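Local coordinates for universal stress protein (Pseudomonas aeruginosa UCBPP-PA14, PDB 7MQ5), which is of unknown function but belongs to the universal stress protein family, whose members are generally linked to bacterial stress responses and often bind nucleotides, at residues Gly135-Ala140 with Ala170-Ile175; Thr126-Pro131 with Asp237-Val242. All coordinates share one frame; numbering follows the deposited sequence.

Both contacts meet on the central sheet, where strands 136-141 and 240-244 are neighbours: the backbone of Leu-138, in contact 1, probably hydrogen-bonds to Val-240 and Val-242 of contact 2. Contact 1 pairs two consecutive parallel strands of one beta-alpha-beta unit, and six of its twelve touching residues are buried. Contact 2 ties the loop that follows strand 123-126 to the turn ahead of strand 240-244; Asp-237, at its polar end, is exposed, while Ala-238 and Val-239 are buried. The chemistry follows the place. Main-chain hydrogen bonds, aliphatic side chains and the His-173 imidazole carry contact 1, whereas an arginine, gripping carbonyl oxygens and facing a carboxylate, shares contact 2 with a buried valine.

Contact 1 (Gly135-Ala140 with Ala170-Ile175); sequences GKILAA and ATLHVI
Strands 136-141 and 171-178, joined through helix 148-167 as a beta-alpha-beta crossover, pair here in parallel, from Lys-136 beside Thr-171 to Ala-140 beside Ile-175. Five main-chain hydrogen bonds join them: Ile-137 N to Thr-171 O is 2.8 Å and nearly straight (173°), while His-173 N to Ile-137 O, also 2.8 Å, is more bent at 147°. On the face of Lys-136, Leu-138 and Ala-140, the imidazole of His-173 has Ile-137 O at its edge. The extended aliphatic chain of Lys-136 crosses this ring obliquely, CG lying 3.6 Å from His-173 NE2. Farther along, Leu-138 CG, anti to its backbone N (chi1 180°), comes within 3.9 Å of Ile-175 CG2, and helix 225-236 covers this pair. On the other face, Ile-137 CG1 packs 3.8 Å from Ala-170 CB; Ile-137 also packs on Ile-164 of helix 148-167. The main chain thus sets the pairing and apolar side chains meet the helices on either face, but the start of the Lys-136 face is polar: Thr-171 OG1 and His-173 NE2 are hydrogen-bonded at 2.8 Å, which would limit rotation of the ring.

Contact 2 (Thr126-Pro131 with Asp237-Val242); sequences TKTARP and DAVVTV
Arg-130 reaches across to Asp-237 and Ala-238, linking the loop between strands 123-126 and 136-141 to the Schellman motif that ends helix 225-236, just ahead of strand 240-244 in the Rossmann-like alpha/beta fold of universal stress proteins. An ST turn prepares the arginine: Thr-128 OG1 accepts from Arg-130 N, and Arg-130 NE bonds the same Thr-128 OG1 at 3.1 Å. The bend at chi3 (-76°) brings NE to this oxygen, which is tilted from the guanidinium plane.

The closely packed side is centred on buried Val-239. Its CG2 stands anti to the backbone N and touches Pro-131 O at 3.6 Å, while also sitting over one face of the Arg-130 guanidinium, toward the rim. Thr-128 CG2 meets Val-239 CG2 at 4.0 Å, the two side chains crossing at about a right angle. Trp-132 also packs on Val-239.

The looser, solvent side is the carboxylate of exposed Asp-237. Asp-237 OD1 lies over the opposite guanidinium face, 3.2 Å from Arg-130 NH1, with the two planes only 7° apart; this salt bridge works through charge alone, since no N-H points at the oxygen. Between the two sides, main-chain oxygens give the firm grip, and the positive charge probably complements the negative end of the dipole of helix 225-236. Arg-130 NH1 reaches Asp-237 O at 2.9 Å with a bent N-H geometry of 140°. Arg-130 NH2 bonds Ala-238 O at 3.0 Å, the oxygen at the guanidinium edge and the nitrogen above the carbonyl plane.

Contact 1 (Gly135-Ala140 with Ala170-Ile175)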
ATOM      1  N   GLY A 135      12.069  11.310   2.583  1.00 15.19           N
ATOM      2  CA  GLY A 135      10.843  11.915   2.027  1.00 15.58           C
ATOM      3  C   GLY A 135       9.737  12.105   3.050  1.00 13.63           C
ATOM      4  O   GLY A 135      10.008  12.110   4.267  1.00 14.84           O
ATOM      5  N   LYS A 136       8.515  12.267   2.557  1.00 13.17           N
ATOM      6  CA  LYS A 136       7.318  12.442   3.416  1.00 12.06           C
ATOM      7  C   LYS A 136       6.353  11.281   3.174  1.00 11.17           C
ATOM      8  O   LYS A 136       6.063  10.950   2.008  1.00 11.13           O
ATOM      9  CB  LYS A 136       6.666  13.798   3.155  1.00 13.96           C
ATOM     10  CG  LYS A 136       7.578  14.971   3.490  1.00 16.77           C
ATOM     11  CD  LYS A 136       6.899  16.311   3.423  1.00 20.80           C
ATOM     12  CE  LYS A 136       7.853  17.453   3.714  1.00 28.10           C
ATOM     13  NZ  LYS A 136       7.218  18.774   3.506  1.00 36.55           N
ATOM     14  N   ILE A 137       5.893  10.685   4.263  1.00 10.87           N
ATOM     15  CA  ILE A 137       4.935   9.550   4.256  1.00 10.70           C
ATOM     16  C   ILE A 137       3.583  10.102   4.706  1.00 10.82           C
ATOM     17  O   ILE A 137       3.531  10.731   5.770  1.00 12.81           O
ATOM     18  CB  ILE A 137       5.418   8.433   5.201  1.00 10.83           C
ATOM     19  CG1 ILE A 137       6.911   8.124   5.029  1.00 12.15           C
ATOM     20  CG2 ILE A 137       4.532   7.194   5.065  1.00 10.98           C
ATOM     21  CD1 ILE A 137       7.332   7.772   3.621  1.00 12.57           C
ATOM     22  N   LEU A 138       2.541   9.845   3.925  1.00  9.68           N
ATOM     23  CA  LEU A 138       1.197  10.365   4.233  1.00  9.75           C
ATOM     24  C   LEU A 138       0.254   9.214   4.578  1.00  9.28           C
ATOM     25  O   LEU A 138       0.139   8.288   3.789  1.00 10.93           O
ATOM     26  CB  LEU A 138       0.664  11.142   3.028  1.00 10.30           C
ATOM     27  CG  LEU A 138      -0.727  11.741   3.203  1.00 10.66           C
ATOM     28  CD1 LEU A 138      -0.765  12.753   4.346  1.00 11.26           C
ATOM     29  CD2 LEU A 138      -1.165  12.367   1.895  1.00 12.25           C
ATOM     30  N   ALA A 139      -0.388   9.291   5.736  1.00 10.27           N
ATOM     31  CA  ALA A 139      -1.422   8.315   6.147  1.00 10.28           C
ATOM     32  C   ALA A 139      -2.794   8.963   5.956  1.00 10.50           C
ATOM     33  O   ALA A 139      -2.976  10.097   6.418  1.00 11.99           O
ATOM     34  CB  ALA A 139      -1.210   7.911   7.585  1.00 11.37           C
ATOM     35  N   ALA A 140      -3.741   8.261   5.333  1.00  9.93           N
ATOM     36  CA  ALA A 140      -5.107   8.786   5.124  1.00 11.59           C
ATOM     37  C   ALA A 140      -6.076   8.087   6.082  1.00 12.14           C
ATOM     38  O   ALA A 140      -6.193   6.860   6.033  1.00 13.36           O
ATOM     39  CB  ALA A 140      -5.533   8.595   3.689  1.00 13.05           C
ATOM     40  N   ALA A 170      12.267   9.186   7.154  1.00 16.57           N
ATOM     41  CA  ALA A 170      11.309  10.104   6.506  1.00 16.00           C
ATOM     42  C   ALA A 170      10.413  10.702   7.591  1.00 16.17           C
ATOM     43  O   ALA A 170      10.482  10.253   8.760  1.00 18.46           O
ATOM     44  CB  ALA A 170      10.503   9.335   5.470  1.00 15.54           C
ATOM     45  N   THR A 171       9.602  11.685   7.217  1.00 15.79           N
ATOM     46  CA  THR A 171       8.664  12.282   8.189  1.00 15.89           C
ATOM     47  C   THR A 171       7.254  11.777   7.892  1.00 14.23           C
ATOM     48  O   THR A 171       6.940  11.486   6.730  1.00 16.27           O
ATOM     49  CB  THR A 171       8.772  13.807   8.195  1.00 19.13           C
ATOM     50  OG1 THR A 171       8.608  14.308   6.875  1.00 19.43           O
ATOM     51  CG2 THR A 171      10.107  14.277   8.721  1.00 22.38           C
ATOM     52  N   LEU A 172       6.458  11.668   8.942  1.00 13.71           N
ATOM     53  CA  LEU A 172       5.075  11.158   8.882  1.00 12.79           C
ATOM     54  C   LEU A 172       4.071  12.314   8.971  1.00 12.63           C
ATOM     55  O   LEU A 172       4.223  13.199   9.828  1.00 14.77           O
ATOM     56  CB  LEU A 172       4.895  10.175  10.039  1.00 13.61           C
ATOM     57  CG  LEU A 172       3.495   9.598  10.211  1.00 14.94           C
ATOM     58  CD1 LEU A 172       3.099   8.783   8.995  1.00 15.42           C
ATOM     59  CD2 LEU A 172       3.417   8.764  11.484  1.00 17.15           C
ATOM     60  N   HIS A 173       3.055  12.261   8.121  1.00 11.49           N
ATOM     61  CA  HIS A 173       1.970  13.256   7.999  1.00 11.81           C
ATOM     62  C   HIS A 173       0.648  12.494   7.924  1.00 11.56           C
ATOM     63  O   HIS A 173       0.647  11.352   7.423  1.00 11.50           O
ATOM     64  CB  HIS A 173       2.252  14.165   6.785  1.00 14.26           C
ATOM     65  CG  HIS A 173       3.667  14.685   6.756  1.00 17.31           C
ATOM     66  ND1 HIS A 173       4.019  15.959   7.168  1.00 21.73           N
ATOM     67  CD2 HIS A 173       4.829  14.064   6.429  1.00 19.05           C
ATOM     68  CE1 HIS A 173       5.325  16.111   7.072  1.00 19.69           C
ATOM     69  NE2 HIS A 173       5.851  14.952   6.625  1.00 20.72           N
ATOM     70  N   VAL A 174      -0.433  13.113   8.378  1.00 11.75           N
ATOM     71  CA  VAL A 174      -1.774  12.471   8.350  1.00 11.70           C
ATOM     72  C   VAL A 174      -2.784  13.416   7.699  1.00 12.23           C
ATOM     73  O   VAL A 174      -2.774  14.602   8.021  1.00 14.06           O
ATOM     74  CB  VAL A 174      -2.231  12.106   9.771  1.00 14.23           C
ATOM     75  CG1 VAL A 174      -3.612  11.472   9.772  1.00 15.20           C
ATOM     76  CG2 VAL A 174      -1.225  11.207  10.469  1.00 16.79           C
ATOM     77  N   ILE A 175      -3.611  12.887   6.802  1.00 12.33           N
ATOM     78  CA  ILE A 175      -4.744  13.654   6.210  1.00 13.14           C
ATOM     79  C   ILE A 175      -6.035  12.992   6.689  1.00 13.77           C
ATOM     80  O   ILE A 175      -6.201  11.764   6.526  1.00 14.55           O
ATOM     81  CB  ILE A 175      -4.677  13.767   4.668  1.00 14.35           C
ATOM     82  CG1 ILE A 175      -5.901  14.486   4.072  1.00 16.27           C
ATOM     83  CG2 ILE A 175      -4.496  12.408   4.026  1.00 13.73           C
ATOM     84  CD1 ILE A 175      -6.135  15.881   4.575  1.00 17.97           C
TER

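Contact 2 (Thr126-Pro131 with Asp237-Val242)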
ATOM      1  N   THR A 126       4.079   0.698  -6.522  1.00  9.88           N
ATOM      2  CA  THR A 126       5.051   1.778  -6.647  1.00 10.96           C
ATOM      3  C   THR A 126       4.692   2.621  -7.872  1.00 11.72           C
ATOM      4  O   THR A 126       4.477   2.054  -8.951  1.00 13.52           O
ATOM      5  CB  THR A 126       6.502   1.275  -6.628  1.00 12.06           C
ATOM      6  OG1 THR A 126       6.882   0.684  -7.873  1.00 15.82           O
ATOM      7  CG2 THR A 126       6.761   0.283  -5.516  1.00 13.34           C
ATOM      8  N   LYS A 127       4.616   3.943  -7.694  1.00 10.97           N
ATOM      9  CA  LYS A 127       4.204   4.838  -8.802  1.00 12.00           C
ATOM     10  C   LYS A 127       5.238   5.926  -9.087  1.00 13.37           C
ATOM     11  O   LYS A 127       5.052   6.648 -10.080  1.00 16.76           O
ATOM     12  CB  LYS A 127       2.851   5.485  -8.501  1.00 11.92           C
ATOM     13  CG  LYS A 127       1.714   4.503  -8.242  1.00 11.51           C
ATOM     14  CD  LYS A 127       0.351   5.154  -8.148  1.00 11.95           C
ATOM     15  CE  LYS A 127      -0.201   5.528  -9.503  1.00 12.69           C
ATOM     16  NZ  LYS A 127      -1.506   6.225  -9.398  1.00 12.91           N
ATOM     17  N   THR A 128       6.257   6.068  -8.247  1.00 12.90           N
ATOM     18  CA  THR A 128       7.279   7.120  -8.456  1.00 13.92           C
ATOM     19  C   THR A 128       8.661   6.481  -8.376  1.00 13.65           C
ATOM     20  O   THR A 128       8.805   5.460  -7.696  1.00 14.99           O
ATOM     21  CB  THR A 128       7.135   8.263  -7.440  1.00 13.61           C
ATOM     22  OG1 THR A 128       8.118   9.258  -7.741  1.00 14.80           O
ATOM     23  CG2 THR A 128       7.294   7.818  -6.000  1.00 13.67           C
ATOM     24  N   ALA A 129       9.634   7.072  -9.060  1.00 15.60           N
ATOM     25  CA  ALA A 129      11.029   6.586  -8.981  1.00 18.19           C
ATOM     26  C   ALA A 129      11.776   7.325  -7.872  1.00 18.32           C
ATOM     27  O   ALA A 129      12.934   6.960  -7.604  1.00 21.06           O
ATOM     28  CB  ALA A 129      11.723   6.770 -10.300  1.00 19.94           C
ATOM     29  N   ARG A 130      11.145   8.321  -7.254  1.00 15.58           N
ATOM     30  CA  ARG A 130      11.840   9.059  -6.172  1.00 16.23           C
ATOM     31  C   ARG A 130      12.205   8.102  -5.043  1.00 17.60           C
ATOM     32  O   ARG A 130      11.414   7.238  -4.680  1.00 17.89           O
ATOM     33  CB  ARG A 130      10.946  10.170  -5.629  1.00 16.61           C
ATOM     34  CG  ARG A 130      10.715  11.316  -6.599  1.00 17.97           C
ATOM     35  CD  ARG A 130       9.758  12.293  -5.953  1.00 20.20           C
ATOM     36  NE  ARG A 130       8.387  11.794  -5.984  1.00 20.81           N
ATOM     37  CZ  ARG A 130       7.475  11.987  -5.031  1.00 18.14           C
ATOM     38  NH1 ARG A 130       7.806  12.584  -3.901  1.00 19.82           N
ATOM     39  NH2 ARG A 130       6.253  11.517  -5.186  1.00 18.37           N
ATOM     40  N   PRO A 131      13.401   8.237  -4.429  1.00 19.54           N
ATOM     41  CA  PRO A 131      13.744   7.398  -3.284  1.00 19.17           C
ATOM     42  C   PRO A 131      12.841   7.717  -2.081  1.00 18.14           C
ATOM     43  O   PRO A 131      12.399   8.834  -1.924  1.00 18.56           O
ATOM     44  CB  PRO A 131      15.205   7.775  -2.986  1.00 23.12           C
ATOM     45  CG  PRO A 131      15.356   9.162  -3.565  1.00 26.25           C
ATOM     46  CD  PRO A 131      14.476   9.169  -4.798  1.00 23.15           C
ATOM     47  N   ASP A 237       4.359  16.738  -1.534  1.00 13.76           N
ATOM     48  CA  ASP A 237       5.234  15.932  -2.431  1.00 14.74           C
ATOM     49  C   ASP A 237       5.462  14.566  -1.753  1.00 13.02           C
ATOM     50  O   ASP A 237       6.600  14.057  -1.770  1.00 14.08           O
ATOM     51  CB  ASP A 237       6.541  16.654  -2.766  1.00 16.96           C
ATOM     52  CG  ASP A 237       7.270  16.101  -3.980  1.00 22.34           C
ATOM     53  OD1 ASP A 237       6.627  15.412  -4.796  1.00 24.60           O
ATOM     54  OD2 ASP A 237       8.475  16.395  -4.116  1.00 28.81           O
ATOM     55  N   ALA A 238       4.400  13.976  -1.184  1.00 11.97           N
ATOM     56  CA  ALA A 238       4.544  12.683  -0.478  1.00 11.38           C
ATOM     57  C   ALA A 238       5.130  11.637  -1.430  1.00 10.86           C
ATOM     58  O   ALA A 238       4.723  11.589  -2.614  1.00 12.10           O
ATOM     59  CB  ALA A 238       3.207  12.227   0.051  1.00 11.51           C
ATOM     60  N   VAL A 239       5.991  10.778  -0.900  1.00 10.89           N
ATOM     61  CA  VAL A 239       6.609   9.693  -1.711  1.00 11.17           C
ATOM     62  C   VAL A 239       5.838   8.381  -1.494  1.00 10.11           C
ATOM     63  O   VAL A 239       5.868   7.527  -2.398  1.00 10.73           O
ATOM     64  CB  VAL A 239       8.111   9.593  -1.405  1.00 13.22           C
ATOM     65  CG1 VAL A 239       8.409   9.108   0.003  1.00 12.59           C
ATOM     66  CG2 VAL A 239       8.824   8.765  -2.453  1.00 15.08           C
ATOM     67  N   VAL A 240       5.154   8.244  -0.356  1.00  9.97           N
ATOM     68  CA  VAL A 240       4.275   7.078  -0.076  1.00 10.09           C
ATOM     69  C   VAL A 240       2.998   7.606   0.565  1.00  9.38           C
ATOM     70  O   VAL A 240       3.105   8.453   1.460  1.00 10.05           O
ATOM     71  CB  VAL A 240       4.911   6.045   0.883  1.00 12.18           C
ATOM     72  CG1 VAL A 240       3.945   4.907   1.189  1.00 14.13           C
ATOM     73  CG2 VAL A 240       6.236   5.523   0.375  1.00 13.61           C
ATOM     74  N   THR A 241       1.851   7.091   0.124  1.00  8.96           N
ATOM     75  CA  THR A 241       0.555   7.345   0.789  1.00  9.12           C
ATOM     76  C   THR A 241       0.029   5.978   1.229  1.00  8.85           C
ATOM     77  O   THR A 241       0.011   5.050   0.420  1.00  9.89           O
ATOM     78  CB  THR A 241      -0.438   8.090  -0.114  1.00  9.53           C
ATOM     79  OG1 THR A 241       0.152   9.319  -0.544  1.00 10.32           O
ATOM     80  CG2 THR A 241      -1.731   8.404   0.600  1.00 11.05           C
ATOM     81  N   VAL A 242      -0.403   5.879   2.474  1.00  8.54           N
ATOM     82  CA  VAL A 242      -0.986   4.639   3.038  1.00  8.33           C
ATOM     83  C   VAL A 242      -2.485   4.869   3.166  1.00  8.67           C
ATOM     84  O   VAL A 242      -2.899   5.857   3.813  1.00  9.42           O
ATOM     85  CB  VAL A 242      -0.356   4.276   4.388  1.00  9.22           C
ATOM     86  CG1 VAL A 242      -0.939   2.961   4.885  1.00 10.03           C
ATOM     87  CG2 VAL A 242       1.165   4.225   4.304  1.00  9.41           C
TER